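Ankyrin repeat family protein (Enterococcus faecalis, PDB 3HRA) is of unknown biochemical function but, as an ankyrin repeat protein, probably offers a stacked helical surface for binding other proteins. Local coordinates at residues V6-E11 / K22-D27; A143-V148 / M182-Q187; D159-L164 / T191-I196. All coordinates share one frame; numbering follows the deposited sequence.

Contact 1: V6-E11 / K22-D27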
ATOM      1  N   VAL A   6       0.610 -21.029  21.211  1.00 12.16           N
ATOM      2  CA  VAL A   6       1.102 -20.168  20.132  1.00 10.60           C
ATOM      3  C   VAL A   6       0.611 -20.725  18.804  1.00 12.59           C
ATOM      4  O   VAL A   6       0.734 -21.926  18.547  1.00 14.58           O
ATOM      5  CB  VAL A   6       2.642 -20.095  20.086  1.00 15.02           C
ATOM      6  CG1 VAL A   6       3.110 -19.184  18.937  1.00 11.77           C
ATOM      7  CG2 VAL A   6       3.194 -19.622  21.413  1.00 14.61           C
ATOM      8  N   GLY A   7       0.051 -19.859  17.961  1.00  7.38           N
ATOM      9  CA  GLY A   7      -0.416 -20.283  16.654  1.00 11.00           C
ATOM     10  C   GLY A   7      -1.916 -20.345  16.519  1.00  9.36           C
ATOM     11  O   GLY A   7      -2.428 -20.434  15.405  1.00  7.14           O
ATOM     12  N   ALA A   8      -2.626 -20.303  17.649  1.00 10.17           N
ATOM     13  CA  ALA A   8      -4.087 -20.371  17.637  1.00  9.10           C
ATOM     14  C   ALA A   8      -4.703 -19.286  16.749  1.00  7.60           C
ATOM     15  O   ALA A   8      -5.619 -19.545  15.955  1.00  6.85           O
ATOM     16  CB  ALA A   8      -4.643 -20.281  19.070  1.00  7.89           C
ATOM     17  N   LEU A   9      -4.193 -18.068  16.894  1.00  5.48           N
ATOM     18  CA  LEU A   9      -4.748 -16.913  16.192  1.00  5.00           C
ATOM     19  C   LEU A   9      -4.371 -16.950  14.715  1.00  5.69           C
ATOM     20  O   LEU A   9      -5.176 -16.591  13.869  1.00  7.21           O
ATOM     21  CB  LEU A   9      -4.274 -15.614  16.854  1.00  5.95           C
ATOM     22  CG  LEU A   9      -4.902 -14.281  16.419  1.00  5.12           C
ATOM     23  CD1 LEU A   9      -6.418 -14.279  16.695  1.00  7.26           C
ATOM     24  CD2 LEU A   9      -4.222 -13.132  17.188  1.00  6.80           C
ATOM     25  N   LEU A  10      -3.148 -17.383  14.405  1.00  7.15           N
ATOM     26  CA  LEU A  10      -2.742 -17.575  13.011  1.00  8.83           C
ATOM     27  C   LEU A  10      -3.658 -18.576  12.324  1.00  6.28           C
ATOM     28  O   LEU A  10      -4.087 -18.360  11.191  1.00  5.34           O
ATOM     29  CB  LEU A  10      -1.299 -18.058  12.928  1.00  7.11           C
ATOM     30  CG  LEU A  10      -0.221 -16.991  13.102  1.00  8.27           C
ATOM     31  CD1 LEU A  10       1.115 -17.622  13.469  1.00  9.20           C
ATOM     32  CD2 LEU A  10      -0.095 -16.153  11.834  1.00 10.50           C
ATOM     33  N   GLU A  11      -3.955 -19.670  13.022  1.00  9.91           N
ATOM     34  CA  GLU A  11      -4.833 -20.702  12.480  1.00  8.28           C
ATOM     35  C   GLU A  11      -6.251 -20.183  12.233  1.00  9.01           C
ATOM     36  O   GLU A  11      -6.836 -20.460  11.183  1.00  8.27           O
ATOM     37  CB  GLU A  11      -4.872 -21.927  13.386  1.00 10.59           C
ATOM     38  CG  GLU A  11      -5.659 -23.083  12.793  1.00 12.20           C
ATOM     39  CD  GLU A  11      -5.930 -24.187  13.807  1.00 20.64           C
ATOM     40  OE1 GLU A  11      -4.996 -24.960  14.131  1.00 29.57           O
ATOM     41  OE2 GLU A  11      -7.089 -24.278  14.281  1.00 36.91           O
ATOM     42  N   LYS A  22     -12.315 -13.388  17.165  1.00  7.55           N
ATOM     43  CA  LYS A  22     -12.827 -12.539  18.233  1.00  6.55           C
ATOM     44  C   LYS A  22     -12.829 -13.269  19.569  1.00  8.55           C
ATOM     45  O   LYS A  22     -12.566 -12.656  20.597  1.00  8.85           O
ATOM     46  CB  LYS A  22     -14.213 -12.003  17.884  1.00  4.86           C
ATOM     47  CG  LYS A  22     -14.162 -10.992  16.778  1.00  7.51           C
ATOM     48  CD  LYS A  22     -15.544 -10.525  16.325  1.00  9.63           C
ATOM     49  CE  LYS A  22     -15.433  -9.265  15.483  1.00 16.36           C
ATOM     50  NZ  LYS A  22     -16.764  -8.643  15.212  1.00 18.93           N
ATOM     51  N   GLU A  23     -13.128 -14.568  19.537  1.00  8.68           N
ATOM     52  CA  GLU A  23     -13.054 -15.418  20.718  1.00  7.03           C
ATOM     53  C   GLU A  23     -11.653 -15.378  21.322  1.00  6.00           C
ATOM     54  O   GLU A  23     -11.498 -15.184  22.520  1.00  8.66           O
ATOM     55  CB  GLU A  23     -13.440 -16.872  20.382  1.00  7.29           C
ATOM     56  CG  GLU A  23     -13.133 -17.868  21.507  1.00 12.95           C
ATOM     57  CD  GLU A  23     -12.950 -19.303  21.003  1.00 14.25           C
ATOM     58  OE1 GLU A  23     -13.952 -19.877  20.552  1.00 15.67           O
ATOM     59  OE2 GLU A  23     -11.811 -19.858  21.070  1.00 21.23           O
ATOM     60  N   ILE A  24     -10.634 -15.573  20.489  1.00  5.15           N
ATOM     61  CA  ILE A  24      -9.264 -15.588  20.989  1.00  8.04           C
ATOM     62  C   ILE A  24      -8.847 -14.221  21.529  1.00  6.82           C
ATOM     63  O   ILE A  24      -8.175 -14.130  22.553  1.00  7.87           O
ATOM     64  CB  ILE A  24      -8.275 -16.051  19.905  1.00  8.13           C
ATOM     65  CG1 ILE A  24      -8.525 -17.527  19.548  1.00  6.61           C
ATOM     66  CG2 ILE A  24      -6.830 -15.831  20.368  1.00  8.15           C
ATOM     67  CD1 ILE A  24      -7.864 -17.952  18.244  1.00  6.33           C
ATOM     68  N   LEU A  25      -9.263 -13.159  20.850  1.00  5.85           N
ATOM     69  CA  LEU A  25      -8.842 -11.809  21.221  1.00  6.00           C
ATOM     70  C   LEU A  25      -9.442 -11.370  22.563  1.00  9.67           C
ATOM     71  O   LEU A  25      -8.977 -10.404  23.180  1.00  9.99           O
ATOM     72  CB  LEU A  25      -9.215 -10.809  20.123  1.00  6.62           C
ATOM     73  CG  LEU A  25      -8.408 -10.930  18.833  1.00  6.03           C
ATOM     74  CD1 LEU A  25      -8.861  -9.916  17.800  1.00  4.51           C
ATOM     75  CD2 LEU A  25      -6.902 -10.782  19.130  1.00 12.53           C
ATOM     76  N   GLN A  26     -10.460 -12.092  23.025  1.00  7.18           N
ATOM     77  CA  GLN A  26     -11.066 -11.796  24.329  1.00  5.72           C
ATOM     78  C   GLN A  26     -10.082 -12.127  25.465  1.00  9.71           C
ATOM     79  O   GLN A  26     -10.199 -11.608  26.572  1.00  9.50           O
ATOM     80  CB  GLN A  26     -12.390 -12.554  24.490  1.00  9.34           C
ATOM     81  CG  GLN A  26     -13.187 -12.207  25.743  1.00 13.37           C
ATOM     82  CD  GLN A  26     -12.884 -13.119  26.941  1.00 16.97           C
ATOM     83  OE1 GLN A  26     -13.423 -12.917  28.034  1.00 26.17           O
ATOM     84  NE2 GLN A  26     -12.035 -14.120  26.742  1.00 10.98           N
ATOM     85  N   ASP A  27      -9.108 -12.982  25.166  1.00  8.39           N
ATOM     86  CA  ASP A  27      -8.018 -13.305  26.088  1.00  8.86           C
ATOM     87  C   ASP A  27      -7.012 -12.159  26.105  1.00  7.72           C
ATOM     88  O   ASP A  27      -6.261 -11.953  25.141  1.00  8.05           O
ATOM     89  CB  ASP A  27      -7.352 -14.619  25.659  1.00  9.71           C
ATOM     90  CG  ASP A  27      -6.040 -14.900  26.398  1.00 15.93           C
ATOM     91  OD1 ASP A  27      -5.772 -14.264  27.441  1.00 17.41           O
ATOM     92  OD2 ASP A  27      -5.270 -15.762  25.921  1.00 23.83           O
TER

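Contact 2: A143-V148 / M182-Q187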
ATOM      1  N   ALA A 143       5.700   7.528  -7.966  1.00  4.18           N
ATOM      2  CA  ALA A 143       4.343   7.077  -8.270  1.00  4.61           C
ATOM      3  C   ALA A 143       3.943   7.541  -9.660  1.00  6.70           C
ATOM      4  O   ALA A 143       3.373   6.770 -10.442  1.00  7.59           O
ATOM      5  CB  ALA A 143       3.347   7.594  -7.227  1.00  6.74           C
ATOM      6  N   LEU A 144       4.261   8.791  -9.984  1.00  4.72           N
ATOM      7  CA  LEU A 144       3.947   9.316 -11.308  1.00  5.45           C
ATOM      8  C   LEU A 144       4.628   8.533 -12.436  1.00  6.44           C
ATOM      9  O   LEU A 144       3.988   8.177 -13.434  1.00  7.54           O
ATOM     10  CB  LEU A 144       4.334  10.787 -11.396  1.00  6.08           C
ATOM     11  CG  LEU A 144       3.946  11.460 -12.704  1.00  4.56           C
ATOM     12  CD1 LEU A 144       2.410  11.537 -12.866  1.00  7.82           C
ATOM     13  CD2 LEU A 144       4.587  12.857 -12.766  1.00  4.94           C
ATOM     14  N   ILE A 145       5.923   8.283 -12.292  1.00  6.23           N
ATOM     15  CA  ILE A 145       6.674   7.554 -13.304  1.00  6.28           C
ATOM     16  C   ILE A 145       6.112   6.155 -13.506  1.00 10.46           C
ATOM     17  O   ILE A 145       5.951   5.714 -14.648  1.00  8.39           O
ATOM     18  CB  ILE A 145       8.191   7.498 -12.982  1.00  5.46           C
ATOM     19  CG1 ILE A 145       8.812   8.883 -13.201  1.00  8.63           C
ATOM     20  CG2 ILE A 145       8.871   6.493 -13.880  1.00  7.02           C
ATOM     21  CD1 ILE A 145      10.203   9.042 -12.620  1.00 10.86           C
ATOM     22  N   GLU A 146       5.803   5.456 -12.416  1.00  7.68           N
ATOM     23  CA  GLU A 146       5.250   4.112 -12.548  1.00  7.08           C
ATOM     24  C   GLU A 146       3.876   4.159 -13.218  1.00  6.42           C
ATOM     25  O   GLU A 146       3.587   3.340 -14.096  1.00 11.45           O
ATOM     26  CB  GLU A 146       5.187   3.372 -11.199  1.00  5.67           C
ATOM     27  CG  GLU A 146       6.562   3.060 -10.601  1.00  5.57           C
ATOM     28  CD  GLU A 146       6.577   1.752  -9.789  1.00 10.82           C
ATOM     29  OE1 GLU A 146       5.510   1.113  -9.613  1.00 15.30           O
ATOM     30  OE2 GLU A 146       7.660   1.345  -9.330  1.00 12.45           O
ATOM     31  N   ALA A 147       3.025   5.094 -12.790  1.00  5.46           N
ATOM     32  CA  ALA A 147       1.692   5.228 -13.376  1.00  7.15           C
ATOM     33  C   ALA A 147       1.733   5.492 -14.888  1.00 11.70           C
ATOM     34  O   ALA A 147       0.842   5.062 -15.618  1.00 11.90           O
ATOM     35  CB  ALA A 147       0.885   6.312 -12.667  1.00  7.35           C
ATOM     36  N   VAL A 148       2.760   6.203 -15.347  1.00  5.85           N
ATOM     37  CA  VAL A 148       2.921   6.521 -16.767  1.00  5.17           C
ATOM     38  C   VAL A 148       3.683   5.438 -17.532  1.00 10.47           C
ATOM     39  O   VAL A 148       3.199   4.923 -18.537  1.00 13.08           O
ATOM     40  CB  VAL A 148       3.658   7.856 -16.969  1.00  6.13           C
ATOM     41  CG1 VAL A 148       3.968   8.070 -18.465  1.00  8.56           C
ATOM     42  CG2 VAL A 148       2.806   9.010 -16.443  1.00  5.74           C
ATOM     43  N   MET A 182       7.259  12.531 -18.442  1.00  9.81           N
ATOM     44  CA  MET A 182       7.014  13.080 -19.773  1.00  6.33           C
ATOM     45  C   MET A 182       7.763  12.283 -20.839  1.00  9.60           C
ATOM     46  O   MET A 182       7.230  12.015 -21.914  1.00 12.09           O
ATOM     47  CB  MET A 182       7.457  14.547 -19.806  1.00 12.04           C
ATOM     48  CG  MET A 182       6.960  15.339 -20.988  1.00 21.31           C
ATOM     49  SD  MET A 182       7.308  17.110 -20.810  1.00 33.36           S
ATOM     50  CE  MET A 182       6.051  17.623 -19.643  1.00 20.72           C
ATOM     51  N   ASP A 183       9.002  11.905 -20.533  1.00  9.04           N
ATOM     52  CA  ASP A 183       9.821  11.082 -21.433  1.00  9.03           C
ATOM     53  C   ASP A 183       9.132   9.768 -21.766  1.00  9.95           C
ATOM     54  O   ASP A 183       9.052   9.391 -22.939  1.00 11.99           O
ATOM     55  CB  ASP A 183      11.199  10.784 -20.812  1.00 12.60           C
ATOM     56  CG  ASP A 183      12.104  11.995 -20.782  1.00 15.28           C
ATOM     57  OD1 ASP A 183      11.951  12.875 -21.666  1.00 17.90           O
ATOM     58  OD2 ASP A 183      12.968  12.069 -19.869  1.00 13.62           O
ATOM     59  N   TYR A 184       8.628   9.075 -20.742  1.00  7.40           N
ATOM     60  CA  TYR A 184       7.984   7.783 -20.953  1.00  5.70           C
ATOM     61  C   TYR A 184       6.696   7.916 -21.772  1.00  8.44           C
ATOM     62  O   TYR A 184       6.461   7.134 -22.690  1.00 12.05           O
ATOM     63  CB  TYR A 184       7.693   7.071 -19.620  1.00  7.31           C
ATOM     64  CG  TYR A 184       8.922   6.455 -18.979  1.00  9.09           C
ATOM     65  CD1 TYR A 184       9.515   5.324 -19.524  1.00 16.86           C
ATOM     66  CD2 TYR A 184       9.471   6.994 -17.820  1.00  7.83           C
ATOM     67  CE1 TYR A 184      10.639   4.747 -18.940  1.00 17.36           C
ATOM     68  CE2 TYR A 184      10.593   6.415 -17.216  1.00  9.67           C
ATOM     69  CZ  TYR A 184      11.170   5.299 -17.792  1.00 13.69           C
ATOM     70  OH  TYR A 184      12.283   4.721 -17.225  1.00 17.27           O
ATOM     71  N   ALA A 185       5.856   8.887 -21.427  1.00  9.69           N
ATOM     72  CA  ALA A 185       4.595   9.067 -22.133  1.00  8.60           C
ATOM     73  C   ALA A 185       4.847   9.348 -23.610  1.00 11.77           C
ATOM     74  O   ALA A 185       4.179   8.802 -24.482  1.00 13.28           O
ATOM     75  CB  ALA A 185       3.785  10.196 -21.510  1.00 11.59           C
ATOM     76  N   ASN A 186       5.817  10.213 -23.877  1.00  8.25           N
ATOM     77  CA  ASN A 186       6.211  10.527 -25.242  1.00  9.68           C
ATOM     78  C   ASN A 186       6.720   9.299 -26.028  1.00  6.87           C
ATOM     79  O   ASN A 186       6.306   9.068 -27.172  1.00 12.62           O
ATOM     80  CB  ASN A 186       7.261  11.641 -25.234  1.00 13.59           C
ATOM     81  CG  ASN A 186       7.576  12.148 -26.618  1.00 14.15           C
ATOM     82  OD1 ASN A 186       8.725  12.109 -27.053  1.00 25.58           O
ATOM     83  ND2 ASN A 186       6.556  12.605 -27.323  1.00 15.22           N
ATOM     84  N   GLN A 187       7.619   8.530 -25.417  1.00  9.99           N
ATOM     85  CA  GLN A 187       8.180   7.325 -26.039  1.00 13.01           C
ATOM     86  C   GLN A 187       7.110   6.290 -26.375  1.00 14.63           C
ATOM     87  O   GLN A 187       7.187   5.612 -27.404  1.00 19.95           O
ATOM     88  CB  GLN A 187       9.228   6.680 -25.124  1.00 19.14           C
ATOM     89  CG  GLN A 187      10.541   7.454 -25.025  1.00 19.84           C
ATOM     90  CD  GLN A 187      11.427   6.970 -23.868  1.00 21.01           C
ATOM     91  OE1 GLN A 187      12.369   7.660 -23.474  1.00 36.79           O
ATOM     92  NE2 GLN A 187      11.121   5.791 -23.321  1.00 26.00           N
TER

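Contact 3: D159-L164 / T191-I196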
ATOM      1  N   ASP A 159      -6.364   9.196 -15.250  1.00  8.81           N
ATOM      2  CA  ASP A 159      -6.969   9.752 -14.037  1.00  9.85           C
ATOM      3  C   ASP A 159      -5.985   9.775 -12.848  1.00  8.78           C
ATOM      4  O   ASP A 159      -5.985  10.716 -12.048  1.00 10.70           O
ATOM      5  CB  ASP A 159      -8.235   8.969 -13.655  1.00  7.26           C
ATOM      6  CG  ASP A 159      -9.439   9.278 -14.577  1.00 21.10           C
ATOM      7  OD1 ASP A 159      -9.401  10.258 -15.353  1.00 22.32           O
ATOM      8  OD2 ASP A 159     -10.436   8.529 -14.508  1.00 25.23           O
ATOM      9  N   ILE A 160      -5.161   8.740 -12.733  1.00  4.07           N
ATOM     10  CA  ILE A 160      -4.176   8.679 -11.653  1.00  7.98           C
ATOM     11  C   ILE A 160      -3.110   9.749 -11.860  1.00  7.91           C
ATOM     12  O   ILE A 160      -2.731  10.443 -10.913  1.00  6.60           O
ATOM     13  CB  ILE A 160      -3.560   7.276 -11.504  1.00  8.30           C
ATOM     14  CG1 ILE A 160      -4.588   6.312 -10.900  1.00 12.31           C
ATOM     15  CG2 ILE A 160      -2.299   7.315 -10.630  1.00  5.58           C
ATOM     16  CD1 ILE A 160      -4.252   4.840 -11.073  1.00 10.48           C
ATOM     17  N   VAL A 161      -2.670   9.925 -13.102  1.00  4.91           N
ATOM     18  CA  VAL A 161      -1.735  11.010 -13.416  1.00  7.22           C
ATOM     19  C   VAL A 161      -2.303  12.398 -13.038  1.00  6.19           C
ATOM     20  O   VAL A 161      -1.615  13.214 -12.432  1.00  7.63           O
ATOM     21  CB  VAL A 161      -1.300  10.970 -14.901  1.00  6.99           C
ATOM     22  CG1 VAL A 161      -0.538  12.247 -15.279  1.00  6.83           C
ATOM     23  CG2 VAL A 161      -0.457   9.738 -15.150  1.00  9.46           C
ATOM     24  N   LYS A 162      -3.555  12.656 -13.401  1.00  8.15           N
ATOM     25  CA  LYS A 162      -4.192  13.931 -13.080  1.00  8.40           C
ATOM     26  C   LYS A 162      -4.275  14.170 -11.569  1.00  7.50           C
ATOM     27  O   LYS A 162      -3.959  15.263 -11.095  1.00  8.83           O
ATOM     28  CB  LYS A 162      -5.596  14.001 -13.685  1.00 10.24           C
ATOM     29  CG  LYS A 162      -6.273  15.325 -13.444  1.00 12.82           C
ATOM     30  CD  LYS A 162      -5.670  16.423 -14.322  1.00 15.46           C
ATOM     31  CE  LYS A 162      -6.534  17.677 -14.263  1.00 17.76           C
ATOM     32  NZ  LYS A 162      -5.961  18.784 -15.080  1.00 16.98           N
ATOM     33  N   LEU A 163      -4.720  13.150 -10.841  1.00  6.11           N
ATOM     34  CA  LEU A 163      -4.791  13.163  -9.377  1.00  8.97           C
ATOM     35  C   LEU A 163      -3.431  13.531  -8.766  1.00  7.84           C
ATOM     36  O   LEU A 163      -3.355  14.391  -7.888  1.00 11.59           O
ATOM     37  CB  LEU A 163      -5.213  11.785  -8.868  1.00  9.78           C
ATOM     38  CG  LEU A 163      -6.084  11.618  -7.617  1.00 18.87           C
ATOM     39  CD1 LEU A 163      -5.801  10.274  -6.945  1.00 20.26           C
ATOM     40  CD2 LEU A 163      -5.958  12.770  -6.625  1.00 16.21           C
ATOM     41  N   LEU A 164      -2.361  12.886  -9.235  1.00  5.81           N
ATOM     42  CA  LEU A 164      -1.009  13.162  -8.722  1.00  9.16           C
ATOM     43  C   LEU A 164      -0.568  14.596  -9.016  1.00  9.71           C
ATOM     44  O   LEU A 164      -0.015  15.275  -8.146  1.00  7.65           O
ATOM     45  CB  LEU A 164       0.032  12.152  -9.282  1.00  4.06           C
ATOM     46  CG  LEU A 164      -0.113  10.714  -8.765  1.00  5.45           C
ATOM     47  CD1 LEU A 164       0.703   9.717  -9.588  1.00  6.22           C
ATOM     48  CD2 LEU A 164       0.276  10.660  -7.289  1.00  7.47           C
ATOM     49  N   THR A 191      -0.620   9.789 -25.750  1.00 10.93           N
ATOM     50  CA  THR A 191      -1.015  11.142 -26.071  1.00  7.51           C
ATOM     51  C   THR A 191      -1.784  11.869 -24.980  1.00 10.57           C
ATOM     52  O   THR A 191      -1.491  13.022 -24.694  1.00 11.99           O
ATOM     53  CB  THR A 191      -1.858  11.189 -27.372  1.00 12.57           C
ATOM     54  OG1 THR A 191      -1.205  10.421 -28.388  1.00 17.79           O
ATOM     55  CG2 THR A 191      -1.999  12.612 -27.836  1.00 20.01           C
ATOM     56  N   GLU A 192      -2.782  11.222 -24.390  1.00 11.53           N
ATOM     57  CA  GLU A 192      -3.598  11.891 -23.380  1.00 13.55           C
ATOM     58  C   GLU A 192      -2.796  12.216 -22.123  1.00 10.80           C
ATOM     59  O   GLU A 192      -2.963  13.280 -21.542  1.00 12.34           O
ATOM     60  CB  GLU A 192      -4.834  11.068 -23.020  1.00 10.04           C
ATOM     61  CG  GLU A 192      -5.817  10.850 -24.176  1.00 12.90           C
ATOM     62  CD  GLU A 192      -6.443  12.155 -24.683  1.00 23.61           C
ATOM     63  OE1 GLU A 192      -6.612  13.106 -23.884  1.00 28.14           O
ATOM     64  OE2 GLU A 192      -6.773  12.227 -25.886  1.00 39.10           O
ATOM     65  N   ILE A 193      -1.925  11.298 -21.708  1.00  8.21           N
ATOM     66  CA  ILE A 193      -1.020  11.579 -20.602  1.00 10.53           C
ATOM     67  C   ILE A 193      -0.064  12.726 -20.925  1.00 10.97           C
ATOM     68  O   ILE A 193       0.149  13.614 -20.092  1.00  7.90           O
ATOM     69  CB  ILE A 193      -0.275  10.301 -20.129  1.00  6.01           C
ATOM     70  CG1 ILE A 193      -1.285   9.375 -19.450  1.00  9.41           C
ATOM     71  CG2 ILE A 193       0.857  10.646 -19.174  1.00  5.87           C
ATOM     72  CD1 ILE A 193      -0.723   8.027 -19.008  1.00 11.66           C
ATOM     73  N   SER A 194       0.508  12.722 -22.133  1.00  8.21           N
ATOM     74  CA  SER A 194       1.432  13.796 -22.521  1.00  7.67           C
ATOM     75  C   SER A 194       0.773  15.172 -22.427  1.00 10.84           C
ATOM     76  O   SER A 194       1.371  16.139 -21.959  1.00  9.36           O
ATOM     77  CB  SER A 194       1.959  13.580 -23.943  1.00  9.99           C
ATOM     78  OG  SER A 194       2.790  12.431 -24.007  1.00 10.35           O
ATOM     79  N   LYS A 195      -0.465  15.249 -22.891  1.00  8.37           N
ATOM     80  CA  LYS A 195      -1.226  16.486 -22.876  1.00 10.45           C
ATOM     81  C   LYS A 195      -1.461  16.947 -21.431  1.00  8.03           C
ATOM     82  O   LYS A 195      -1.288  18.129 -21.111  1.00 12.21           O
ATOM     83  CB  LYS A 195      -2.555  16.275 -23.601  1.00 11.62           C
ATOM     84  CG  LYS A 195      -3.409  17.512 -23.693  1.00 17.16           C
ATOM     85  CD  LYS A 195      -4.629  17.280 -24.574  1.00 18.34           C
ATOM     86  CE  LYS A 195      -5.560  16.256 -23.959  1.00 23.66           C
ATOM     87  NZ  LYS A 195      -6.839  16.156 -24.718  1.00 34.56           N
ATOM     88  N   ILE A 196      -1.853  16.018 -20.568  1.00  8.98           N
ATOM     89  CA  ILE A 196      -2.055  16.314 -19.150  1.00  6.75           C
ATOM     90  C   ILE A 196      -0.757  16.857 -18.557  1.00  9.94           C
ATOM     91  O   ILE A 196      -0.745  17.904 -17.907  1.00 10.51           O
ATOM     92  CB  ILE A 196      -2.505  15.054 -18.380  1.00  9.30           C
ATOM     93  CG1 ILE A 196      -3.874  14.569 -18.867  1.00 10.86           C
ATOM     94  CG2 ILE A 196      -2.537  15.315 -16.881  1.00 12.72           C
ATOM     95  CD1 ILE A 196      -4.249  13.204 -18.310  1.00 13.37           C
TER

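Contact 1: V6-E11 / K22-D27
The peptide group joining Ala8 to Leu9 is the flat group of this contact, and Ile24 covers one of its faces: CD1 of Ile24 rests 3.6 Å from Ala8 O and 3.7 Å from Ala8 C, above the plane rather than at its rim. Beside it, the same methyl reaches Ala8 CB at 4.1 Å. The start of helix 8-14 thus takes the end of Ile24 against its backbone.

Leu9 supplies the rest. With CG anti to the backbone N (chi1 -171°), its two methyls are carried over to helix 18-25 and divide the work. CD1 lies against Ile24 CG2 at 4.0 Å, while CD2 meets CD2 of Leu25 at 4.1 Å, those two side chains crossing at about a right angle. Tyr30 backs Ala8 and Ile24, and its hydroxyl hydrogen-bonds Leu9 N; the carboxylate of Glu34 takes Gly7 N and Leu10 N, one on each oxygen, where Gly7 holds the N-cap position.

No hydrogen bond or salt bridge spans the two segments. Across them the contact is apolar packing and methyl-on-peptide contact, burying 187 Å², with the polar bonds fixing the helix start instead.

Contact 2: A143-V148 / M182-Q187
The hydroxyl of Tyr184, whose ring packs against Ile145, is gripped by two groups from the loop ahead of its helix: it shares a hydrogen bond with Asp175 OD1 and a weak one with Ser177 OG. The phenol is therefore held at both ends, by its backbone and by its oxygen, and its polar atom is satisfied although the residue is buried. With the ring so placed, CG2 of Ile145 comes to 3.8 Å from CE2 and 4.0 Å from CD2 of Tyr184, approaching one side of the ring obliquely.

Val148 makes the closer approach. Its CG1 stands anti to the backbone N (chi1 173°), which turns that branch to helix 181-188. There it fits between two consecutive residues: CG1 is 4.0 Å from Tyr184 CB, 3.7 Å from Ala185 CB, and 3.6 Å from Ala185 N. The small side chain of Ala185 lets the valine come down onto the backbone, and the CA atoms of Val148 and Ala185 are 6.2 Å apart.

The two segments run almost exactly parallel, 6° between their directions, with axes 9.2 Å apart. Ile193 of helix 191-198, in the neighbouring layer, touches both Val148 and Ala185. Like-oriented helices laid side by side in one layer, over a second layer of helices, are what an ankyrin repeat stack gives where equivalent helices of successive pairs pack together.

Contact 3: D159-L164 / T191-I196
Helix segments 159-164 and 191-196 lie side by side and point the same way, 10° apart in direction, with axes 10.0 Å from each other. The CA atoms come nearest at Val161 and Ile193, 7.2 Å, and again at the next residue, Lys162, with Ile196, 6.9 Å. This is the neighbour-to-neighbour packing of an ankyrin stack, here between helices 155-166 and 191-198 at the C-terminal end of the chain.

Val161 sends one methyl to each of two turns of the opposite helix. CG1, anti to the backbone N (chi1 169°), leans on CG2 of Ile196 at 4.0 Å. The other branch, CG2, sits beside the backbone N and meets Ile193 CD1 at 4.2 Å, a looser touch. Val161 and Ile193 both also pack on Val148 of helix 143-149, while Gln158 lies against Ile193 and Ile196.

Towards the more open side, Lys162 bends at its second torsion (chi2 74°), which brings CD alongside Ile196. CD of Lys162 is 4.2 Å from Ile196 CG2, so that single isoleucine methyl is shared by a valine and by the hydrocarbon part of a lysine. NZ finds its partner beyond the two segments, a hydrogen bond with Tyr200 OH, besides a long, weak ion pair with Glu166.

Nothing polar crosses between the two segments themselves. Within 191-196, one turn of helix carries a salt bridge, Lys195 NZ to Glu192 OE1 at 3.2 Å, whose hydrogen bond is weak.

From the N terminus, contact 1 comes first: helix 8-14 turns back through a short connection onto helix 18-25, closing a small loop that is complete long before the others open. It sits at one end of the elongated chain, its centre about 46 Å from the centres of contacts 2 and 3, on the opposite side of the chain's centre. Near the C terminus the segments alternate, 143-148, 159-164, 182-187, 191-196, so contacts 2 and 3 cross rather than nest. Each joins a pair of parallel helices, and the two pairs meet where Val148 CG2 packs on Val161 and Ile193, tying four helices into one two-layered block.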